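Local coordinates for putative sugar ABC transporter (Yersinia enterocolitica subsp. enterocolitica 8081, PDB 5ULB), which probably serves as the periplasmic sugar-binding component of an ABC importer, holding methylthioribose-like sugars such as 5-Se-methyl-5-seleno-ribose, at residues A[93-107]-A[110-124]. Numbering follows the deposited sequence. Where two conformers were deposited one is given.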
ATOM      1  N   VAL A  93     -19.409  -2.102   5.552  1.00 15.39           N
ATOM      2  CA  VAL A  93     -18.846  -3.251   6.258  1.00 14.27           C
ATOM      3  C   VAL A  93     -19.812  -3.871   7.198  1.00 13.06           C
ATOM      4  O   VAL A  93     -19.907  -5.094   7.300  1.00 16.43           O
ATOM      5  CB  VAL A  93     -17.496  -2.900   6.874  1.00 15.23           C
ATOM      6  CG1 VAL A  93     -16.977  -4.080   7.709  1.00 17.38           C
ATOM      7  CG2 VAL A  93     -16.476  -2.544   5.830  1.00 16.69           C
ATOM      8  N   LYS A  94     -20.587  -3.046   7.890  1.00 16.11           N
ATOM      9  CA  LYS A  94     -21.620  -3.611   8.734  1.00 15.84           C
ATOM     10  C   LYS A  94     -22.645  -4.489   7.917  1.00 18.37           C
ATOM     11  O   LYS A  94     -23.145  -5.521   8.387  1.00 17.98           O
ATOM     12  CB  LYS A  94     -22.427  -2.589   9.537  1.00 21.52           C
ATOM     13  CG  LYS A  94     -21.565  -1.928  10.633  1.00 20.50           C
ATOM     14  CD  LYS A  94     -22.358  -0.818  11.319  1.00 26.78           C
ATOM     15  CE  LYS A  94     -21.480  -0.212  12.385  1.00 35.94           C
ATOM     16  NZ  LYS A  94     -22.226   0.837  13.062  1.00 45.06           N
ATOM     17  N   ARG A  95     -22.929  -4.065   6.672  1.00 18.39           N
ATOM     18  CA  ARG A  95     -23.863  -4.807   5.837  0.54 19.73           C
ATOM     19  C   ARG A  95     -23.178  -6.170   5.380  1.00 15.97           C
ATOM     20  O   ARG A  95     -23.819  -7.210   5.282  1.00 18.45           O
ATOM     21  CB  ARG A  95     -24.296  -3.963   4.629  0.54 20.77           C
ATOM     22  CG  ARG A  95     -25.538  -4.508   3.919  0.54 20.42           C
ATOM     23  CD  ARG A  95     -26.342  -3.407   3.163  0.54 25.21           C
ATOM     24  NE  ARG A  95     -25.863  -3.362   1.828  0.54 28.66           N
ATOM     25  CZ  ARG A  95     -26.139  -4.257   0.876  0.54 30.10           C
ATOM     26  NH1 ARG A  95     -25.567  -4.100  -0.316  0.54 27.73           N
ATOM     27  NH2 ARG A  95     -26.937  -5.331   1.082  0.54 27.45           N
ATOM     28  N   ILE A  96     -21.878  -6.127   5.133  1.00 16.26           N
ATOM     29  CA  ILE A  96     -21.156  -7.321   4.752  1.00 15.34           C
ATOM     30  C   ILE A  96     -21.290  -8.303   5.895  1.00 13.57           C
ATOM     31  O   ILE A  96     -21.626  -9.469   5.703  1.00 15.91           O
ATOM     32  CB  ILE A  96     -19.671  -7.013   4.487  1.00 13.89           C
ATOM     33  CG1 ILE A  96     -19.512  -6.135   3.222  1.00 13.10           C
ATOM     34  CG2 ILE A  96     -18.862  -8.296   4.270  1.00 13.77           C
ATOM     35  CD1 ILE A  96     -18.090  -5.613   2.981  1.00 13.65           C
ATOM     36  N   VAL A  97     -20.963  -7.864   7.095  1.00 14.94           N
ATOM     37  CA  VAL A  97     -21.021  -8.738   8.303  1.00 17.73           C
ATOM     38  C   VAL A  97     -22.446  -9.287   8.520  1.00 17.49           C
ATOM     39  O   VAL A  97     -22.668 -10.482   8.828  1.00 20.28           O
ATOM     40  CB  VAL A  97     -20.533  -7.992   9.539  1.00 21.18           C
ATOM     41  CG1 VAL A  97     -20.779  -8.845  10.761  1.00 25.16           C
ATOM     42  CG2 VAL A  97     -19.061  -7.702   9.379  1.00 17.90           C
ATOM     43  N   ALA A  98     -23.463  -8.388   8.352  1.00 19.38           N
ATOM     44  CA  ALA A  98     -24.862  -8.808   8.558  1.00 19.07           C
ATOM     45  C   ALA A  98     -25.309  -9.876   7.600  1.00 21.73           C
ATOM     46  O   ALA A  98     -26.198 -10.588   7.902  1.00 25.42           O
ATOM     47  CB  ALA A  98     -25.772  -7.608   8.409  1.00 23.13           C
ATOM     48  N   ASN A  99     -24.653  -9.931   6.450  1.00 19.90           N
ATOM     49  CA  ASN A  99     -24.913 -10.943   5.408  1.00 19.01           C
ATOM     50  C   ASN A  99     -24.043 -12.148   5.536  1.00 18.51           C
ATOM     51  O   ASN A  99     -24.180 -13.037   4.697  1.00 20.45           O
ATOM     52  CB  ASN A  99     -24.813 -10.389   4.001  1.00 19.16           C
ATOM     53  CG  ASN A  99     -26.013  -9.510   3.578  1.00 24.73           C
ATOM     54  OD1 ASN A  99     -26.883 -10.028   2.978  1.00 34.08           O
ATOM     55  ND2 ASN A  99     -26.062  -8.229   3.942  1.00 23.97           N
ATOM     56  N   GLY A 100     -23.322 -12.322   6.634  1.00 20.50           N
ATOM     57  CA  GLY A 100     -22.579 -13.532   6.882  1.00 20.00           C
ATOM     58  C   GLY A 100     -21.370 -13.725   6.020  1.00 17.79           C
ATOM     59  O   GLY A 100     -20.932 -14.874   5.873  1.00 21.46           O
ATOM     60  N   ILE A 101     -20.810 -12.626   5.529  1.00 14.27           N
ATOM     61  CA  ILE A 101     -19.653 -12.686   4.611  1.00 13.23           C
ATOM     62  C   ILE A 101     -18.388 -12.325   5.448  1.00 12.71           C
ATOM     63  O   ILE A 101     -18.378 -11.312   6.145  1.00 14.20           O
ATOM     64  CB  ILE A 101     -19.883 -11.720   3.468  1.00 12.63           C
ATOM     65  CG1 ILE A 101     -21.150 -12.133   2.626  1.00 15.16           C
ATOM     66  CG2 ILE A 101     -18.644 -11.618   2.544  1.00 12.64           C
ATOM     67  CD1 ILE A 101     -21.477 -11.073   1.587  1.00 16.71           C
ATOM     68  N   ALA A 102     -17.405 -13.160   5.377  1.00 12.67           N
ATOM     69  CA  ALA A 102     -16.126 -12.882   6.075  1.00 11.76           C
ATOM     70  C   ALA A 102     -15.457 -11.653   5.454  1.00 12.12           C
ATOM     71  O   ALA A 102     -15.481 -11.477   4.215  1.00 12.20           O
ATOM     72  CB  ALA A 102     -15.186 -14.084   5.934  1.00 12.59           C
ATOM     73  N   VAL A 103     -14.802 -10.796   6.319  1.00 10.69           N
ATOM     74  CA  VAL A 103     -14.296  -9.563   5.785  1.00 10.61           C
ATOM     75  C   VAL A 103     -13.020  -9.119   6.505  1.00 10.68           C
ATOM     76  O   VAL A 103     -12.977  -9.150   7.761  1.00 11.91           O
ATOM     77  CB  VAL A 103     -15.362  -8.453   5.745  1.00 12.93           C
ATOM     78  CG1 VAL A 103     -16.063  -8.294   7.104  1.00 13.59           C
ATOM     79  CG2 VAL A 103     -14.857  -7.145   5.180  1.00 13.38           C
ATOM     80  N   SER A 104     -12.049  -8.666   5.718  1.00 10.60           N
ATOM     81  CA  SER A 104     -10.901  -7.961   6.224  1.00  9.98           C
ATOM     82  C   SER A 104     -10.762  -6.690   5.361  1.00 10.13           C
ATOM     83  O   SER A 104     -11.057  -6.724   4.153  1.00 11.96           O
ATOM     84  CB  SER A 104      -9.634  -8.811   6.146  1.00 11.92           C
ATOM     85  OG  SER A 104      -8.514  -8.211   6.709  1.00 14.19           O
ATOM     86  N   VAL A 105     -10.256  -5.581   5.949  1.00  9.28           N
ATOM     87  CA  VAL A 105     -10.086  -4.396   5.253  1.00  9.50           C
ATOM     88  C   VAL A 105      -8.674  -3.863   5.447  1.00 10.02           C
ATOM     89  O   VAL A 105      -8.008  -4.150   6.432  1.00 11.78           O
ATOM     90  CB  VAL A 105     -11.128  -3.320   5.542  1.00 11.00           C
ATOM     91  CG1 VAL A 105     -12.564  -3.870   5.273  1.00 11.61           C
ATOM     92  CG2 VAL A 105     -11.018  -2.767   6.949  1.00 12.91           C
ATOM     93  N   PHE A 106      -8.217  -3.109   4.434  1.00  9.46           N
ATOM     94  CA  PHE A 106      -6.888  -2.491   4.426  1.00  7.92           C
ATOM     95  C   PHE A 106      -7.036  -1.008   4.126  1.00  9.59           C
ATOM     96  O   PHE A 106      -7.736  -0.640   3.170  1.00 10.28           O
ATOM     97  CB  PHE A 106      -5.989  -3.141   3.415  1.00  9.86           C
ATOM     98  CG  PHE A 106      -4.634  -2.484   3.297  1.00  9.84           C
ATOM     99  CD1 PHE A 106      -3.721  -2.475   4.374  1.00  9.81           C
ATOM    100  CD2 PHE A 106      -4.296  -1.826   2.184  1.00 10.80           C
ATOM    101  CE1 PHE A 106      -2.549  -1.781   4.249  1.00 10.43           C
ATOM    102  CE2 PHE A 106      -3.090  -1.152   2.091  1.00 11.19           C
ATOM    103  CZ  PHE A 106      -2.222  -1.049   3.135  1.00 11.22           C
ATOM    104  N   ASP A 107      -6.436  -0.131   4.915  1.00 10.04           N
ATOM    105  CA  ASP A 107      -6.466   1.310   4.685  1.00  9.49           C
ATOM    106  C   ASP A 107      -7.869   1.832   4.460  1.00 11.24           C
ATOM    107  O   ASP A 107      -8.039   2.746   3.622  1.00 12.41           O
ATOM    108  CB  ASP A 107      -5.563   1.654   3.469  1.00 11.21           C
ATOM    109  CG  ASP A 107      -4.123   1.843   3.844  1.00 14.89           C
ATOM    110  OD1 ASP A 107      -3.754   1.826   5.048  1.00 16.23           O
ATOM    111  OD2 ASP A 107      -3.327   2.074   2.839  1.00 18.95           O
ATOM    112  N   ILE A 110     -12.989   3.064   9.184  1.00 13.82           N
ATOM    113  CA  ILE A 110     -13.941   2.331   9.984  1.00 14.02           C
ATOM    114  C   ILE A 110     -14.123   3.029  11.356  1.00 17.35           C
ATOM    115  O   ILE A 110     -13.159   3.286  12.019  1.00 20.05           O
ATOM    116  CB  ILE A 110     -13.614   0.903  10.205  1.00 14.35           C
ATOM    117  CG1 ILE A 110     -13.428   0.161   8.838  1.00 14.63           C
ATOM    118  CG2 ILE A 110     -14.599   0.223  11.110  1.00 16.85           C
ATOM    119  CD1 ILE A 110     -14.715  -0.069   8.097  1.00 16.50           C
ATOM    120  N   GLN A 111     -15.360   3.384  11.682  1.00 20.63           N
ATOM    121  CA  GLN A 111     -15.656   3.961  12.977  1.00 24.86           C
ATOM    122  C   GLN A 111     -16.178   2.885  13.923  1.00 22.25           C
ATOM    123  O   GLN A 111     -17.117   2.170  13.589  1.00 26.54           O
ATOM    124  CB  GLN A 111     -16.778   4.962  12.808  1.00 27.49           C
ATOM    125  CG  GLN A 111     -16.252   6.098  11.866  1.00 40.53           C
ATOM    126  CD  GLN A 111     -17.348   6.895  11.287  1.00 64.12           C
ATOM    127  OE1 GLN A 111     -18.055   7.632  12.002  1.00 89.75           O
ATOM    128  NE2 GLN A 111     -17.554   6.725   9.991  1.00 76.42           N
ATOM    129  N   GLY A 112     -15.553   2.759  15.065  1.00 28.09           N
ATOM    130  CA  GLY A 112     -16.030   1.802  16.013  1.00 27.49           C
ATOM    131  C   GLY A 112     -15.525   0.417  15.837  1.00 28.13           C
ATOM    132  O   GLY A 112     -14.639   0.138  14.996  1.00 30.96           O
ATOM    133  N   ASP A 113     -16.129  -0.500  16.548  1.00 26.51           N
ATOM    134  CA  ASP A 113     -15.644  -1.869  16.592  1.00 25.46           C
ATOM    135  C   ASP A 113     -16.790  -2.625  15.936  1.00 27.67           C
ATOM    136  O   ASP A 113     -17.905  -2.645  16.425  1.00 42.02           O
ATOM    137  CB  ASP A 113     -15.498  -2.393  18.032  1.00 35.76           C
ATOM    138  CG  ASP A 113     -15.266  -3.937  18.068  1.00 56.16           C
ATOM    139  OD1 ASP A 113     -14.090  -4.464  17.858  1.00 64.22           O
ATOM    140  OD2 ASP A 113     -16.306  -4.630  18.291  1.00 72.13           O
ATOM    141  N   ILE A 114     -16.485  -3.251  14.833  1.00 20.18           N
ATOM    142  CA  ILE A 114     -17.379  -4.114  14.144  1.00 17.95           C
ATOM    143  C   ILE A 114     -16.985  -5.582  14.488  1.00 17.40           C
ATOM    144  O   ILE A 114     -15.944  -6.077  14.002  1.00 17.22           O
ATOM    145  CB  ILE A 114     -17.353  -3.858  12.622  1.00 16.72           C
ATOM    146  CG1 ILE A 114     -17.794  -2.411  12.333  1.00 18.63           C
ATOM    147  CG2 ILE A 114     -18.263  -4.828  11.932  1.00 17.88           C
ATOM    148  CD1 ILE A 114     -17.668  -2.012  10.894  1.00 18.78           C
ATOM    149  N   PRO A 115     -17.855  -6.317  15.139  1.00 22.52           N
ATOM    150  CA  PRO A 115     -17.424  -7.673  15.514  1.00 24.37           C
ATOM    151  C   PRO A 115     -17.244  -8.544  14.233  1.00 19.38           C
ATOM    152  O   PRO A 115     -18.065  -8.526  13.374  1.00 26.00           O
ATOM    153  CB  PRO A 115     -18.556  -8.193  16.392  1.00 32.38           C
ATOM    154  CG  PRO A 115     -19.228  -6.920  16.926  1.00 40.15           C
ATOM    155  CD  PRO A 115     -19.049  -5.846  15.873  1.00 27.58           C
ATOM    156  N   GLY A 116     -16.139  -9.299  14.174  1.00 18.51           N
ATOM    157  CA  GLY A 116     -15.809 -10.074  13.025  1.00 17.84           C
ATOM    158  C   GLY A 116     -14.928  -9.485  11.999  1.00 13.27           C
ATOM    159  O   GLY A 116     -14.333 -10.236  11.183  1.00 15.68           O
ATOM    160  N   LEU A 117     -14.741  -8.163  12.071  1.00 13.43           N
ATOM    161  CA  LEU A 117     -13.862  -7.444  11.134  1.00 13.48           C
ATOM    162  C   LEU A 117     -12.421  -7.480  11.664  1.00 11.84           C
ATOM    163  O   LEU A 117     -12.211  -7.301  12.852  1.00 15.84           O
ATOM    164  CB  LEU A 117     -14.365  -5.995  11.042  1.00 12.93           C
ATOM    165  CG  LEU A 117     -13.527  -5.131  10.114  1.00 14.36           C
ATOM    166  CD1 LEU A 117     -13.541  -5.603   8.669  1.00 12.94           C
ATOM    167  CD2 LEU A 117     -14.012  -3.712  10.223  1.00 14.48           C
ATOM    168  N   THR A 118     -11.477  -7.664  10.740  1.00 11.04           N
ATOM    169  CA  THR A 118     -10.144  -7.203  11.008  1.00 10.54           C
ATOM    170  C   THR A 118      -9.849  -5.969  10.188  1.00 10.59           C
ATOM    171  O   THR A 118     -10.025  -5.996   8.955  1.00 11.57           O
ATOM    172  CB  THR A 118      -9.057  -8.288  10.724  1.00 11.34           C
ATOM    173  OG1 THR A 118      -9.354  -9.480  11.416  1.00 12.64           O
ATOM    174  CG2 THR A 118      -7.656  -7.807  11.035  1.00 12.81           C
ATOM    175  N   VAL A 119      -9.282  -4.904  10.816  1.00 10.54           N
ATOM    176  CA  VAL A 119      -8.806  -3.754  10.136  0.57 10.10           C
ATOM    177  C   VAL A 119      -7.300  -3.809  10.053  1.00 10.60           C
ATOM    178  O   VAL A 119      -6.622  -4.058  11.065  1.00 14.15           O
ATOM    179  CB  VAL A 119      -9.289  -2.440  10.752  0.57 12.53           C
ATOM    180  CG1 VAL A 119     -10.820  -2.358  10.791  0.57 14.47           C
ATOM    181  CG2 VAL A 119      -8.716  -2.215  12.120  0.57 13.83           C
ATOM    182  N   THR A 120      -6.743  -3.622   8.867  1.00 11.19           N
ATOM    183  CA  THR A 120      -5.344  -3.670   8.676  1.00 10.41           C
ATOM    184  C   THR A 120      -4.816  -2.382   8.095  1.00 10.44           C
ATOM    185  O   THR A 120      -5.533  -1.661   7.392  1.00 10.54           O
ATOM    186  CB  THR A 120      -4.882  -4.872   7.837  1.00 10.92           C
ATOM    187  OG1 THR A 120      -5.143  -4.704   6.442  1.00 11.55           O
ATOM    188  CG2 THR A 120      -5.486  -6.238   8.274  1.00 12.17           C
ATOM    189  N   GLN A 121      -3.549  -2.058   8.414  1.00 10.23           N
ATOM    190  CA  GLN A 121      -2.923  -0.834   7.962  0.54  9.93           C
ATOM    191  C   GLN A 121      -1.433  -0.964   8.104  1.00  9.77           C
ATOM    192  O   GLN A 121      -0.954  -1.846   8.803  1.00 10.80           O
ATOM    193  CB  GLN A 121      -3.434   0.379   8.707  0.54 12.70           C
ATOM    194  CG  GLN A 121      -3.409   0.242  10.229  0.54 14.63           C
ATOM    195  CD  GLN A 121      -4.558  -0.591  10.879  0.54 16.78           C
ATOM    196  OE1 GLN A 121      -5.657  -0.618  10.345  0.54 26.23           O
ATOM    197  NE2 GLN A 121      -4.247  -1.383  11.890  0.54 26.14           N
ATOM    198  N   GLN A 122      -0.697  -0.088   7.447  1.00  9.97           N
ATOM    199  CA  GLN A 122       0.719   0.050   7.713  1.00 10.40           C
ATOM    200  C   GLN A 122       0.881   0.983   8.890  1.00 11.99           C
ATOM    201  O   GLN A 122      -0.037   1.625   9.338  1.00 12.35           O
ATOM    202  CB  GLN A 122       1.458   0.582   6.448  1.00 11.71           C
ATOM    203  CG  GLN A 122       1.291  -0.329   5.215  1.00 11.61           C
ATOM    204  CD  GLN A 122       1.556   0.308   3.899  1.00 12.04           C
ATOM    205  OE1 GLN A 122       2.522  -0.113   3.168  1.00 14.67           O
ATOM    206  NE2 GLN A 122       0.801   1.290   3.565  1.00 13.67           N
ATOM    207  N   ASP A 123       2.117   1.061   9.415  1.00 11.76           N
ATOM    208  CA  ASP A 123       2.437   2.035  10.486  1.00 11.78           C
ATOM    209  C   ASP A 123       2.756   3.331   9.824  1.00 11.11           C
ATOM    210  O   ASP A 123       3.913   3.653   9.538  1.00 12.91           O
ATOM    211  CB  ASP A 123       3.643   1.482  11.307  1.00 14.71           C
ATOM    212  CG  ASP A 123       3.979   2.372  12.478  1.00 13.74           C
ATOM    213  OD1 ASP A 123       3.461   3.521  12.579  1.00 16.86           O
ATOM    214  OD2 ASP A 123       4.761   1.894  13.331  1.00 20.42           O
ATOM    215  N   ASP A 124       1.703   4.077   9.494  1.00 12.14           N
ATOM    216  CA  ASP A 124       1.863   5.309   8.714  1.00 11.08           C
ATOM    217  C   ASP A 124       2.722   6.342   9.417  1.00 11.17           C
ATOM    218  O   ASP A 124       3.445   7.085   8.737  1.00 11.84           O
ATOM    219  CB  ASP A 124       0.468   5.827   8.341  1.00 11.67           C
ATOM    220  CG  ASP A 124      -0.196   4.963   7.316  1.00 14.04           C
ATOM    221  OD1 ASP A 124       0.409   4.714   6.265  1.00 12.99           O
ATOM    222  OD2 ASP A 124      -1.329   4.488   7.627  1.00 14.05           O
TER
HETATM  223  O   HOH W   1     -19.383   1.236  14.398  1.00 45.79           O
HETATM  224  O   HOH W   2     -15.716 -11.465   9.159  1.00 16.33           O
HETATM  225  O   HOH W   3      -1.220   2.071   5.615  1.00 14.24           O
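Thr120 and Val105 meet where two parallel strands, 102-106 and 118-122, run next to each other. Followed outward, the Thr120 side chain starts with CB 3.5 Å from Val105 O and then splits. OG1, set between its own backbone N and carbonyl carbon (chi1 76°), turns back to give a 2.9 Å hydrogen bond to Val105 O; the same oxygen takes Thr120 N at 2.8 Å from the opposite face of the carbonyl plane, so two donors of one residue grip it. Thr120 OG1 also sits in the plane of the Phe106 ring, at its edge, 3.4 Å from Phe106 CD1. The other branch, CG2, reaches toward Ser104 OG, which is bonded to Asn269. On both sides the backbone pairing continues, Val105 N to Thr118 O (3.0 Å, nearly straight at 162°) and Asp107 N to Thr120 O.

On the other face, where Val105 points, the packing against helix 89-98 is apolar. Leu117 CD1 is wedged 3.9 Å from both Val93 CG1 and Val105 CG1 and 3.7 Å from Val103 O, an oxygen buried without a hydrogen-bond partner, while Ile114 CD1 touches both Val93 CG1 and Lys94 CG.

Beyond the strands, one water joins Asp107 OD1 (2.6 Å) to Gln122 N and NE2, and Arg158 forms salt bridges with both Asp107 and Asp124, probably easing the repulsion between these carboxylates. Gln122 NE2 goes on to hydrogen-bond O2 of the bound selenosugar. Asp107 and Gln122 line the pocket of both anomers, with Phe106 joining them around the beta form, at the carboxyl ends of parallel strands, as in periplasmic sugar-binding proteins.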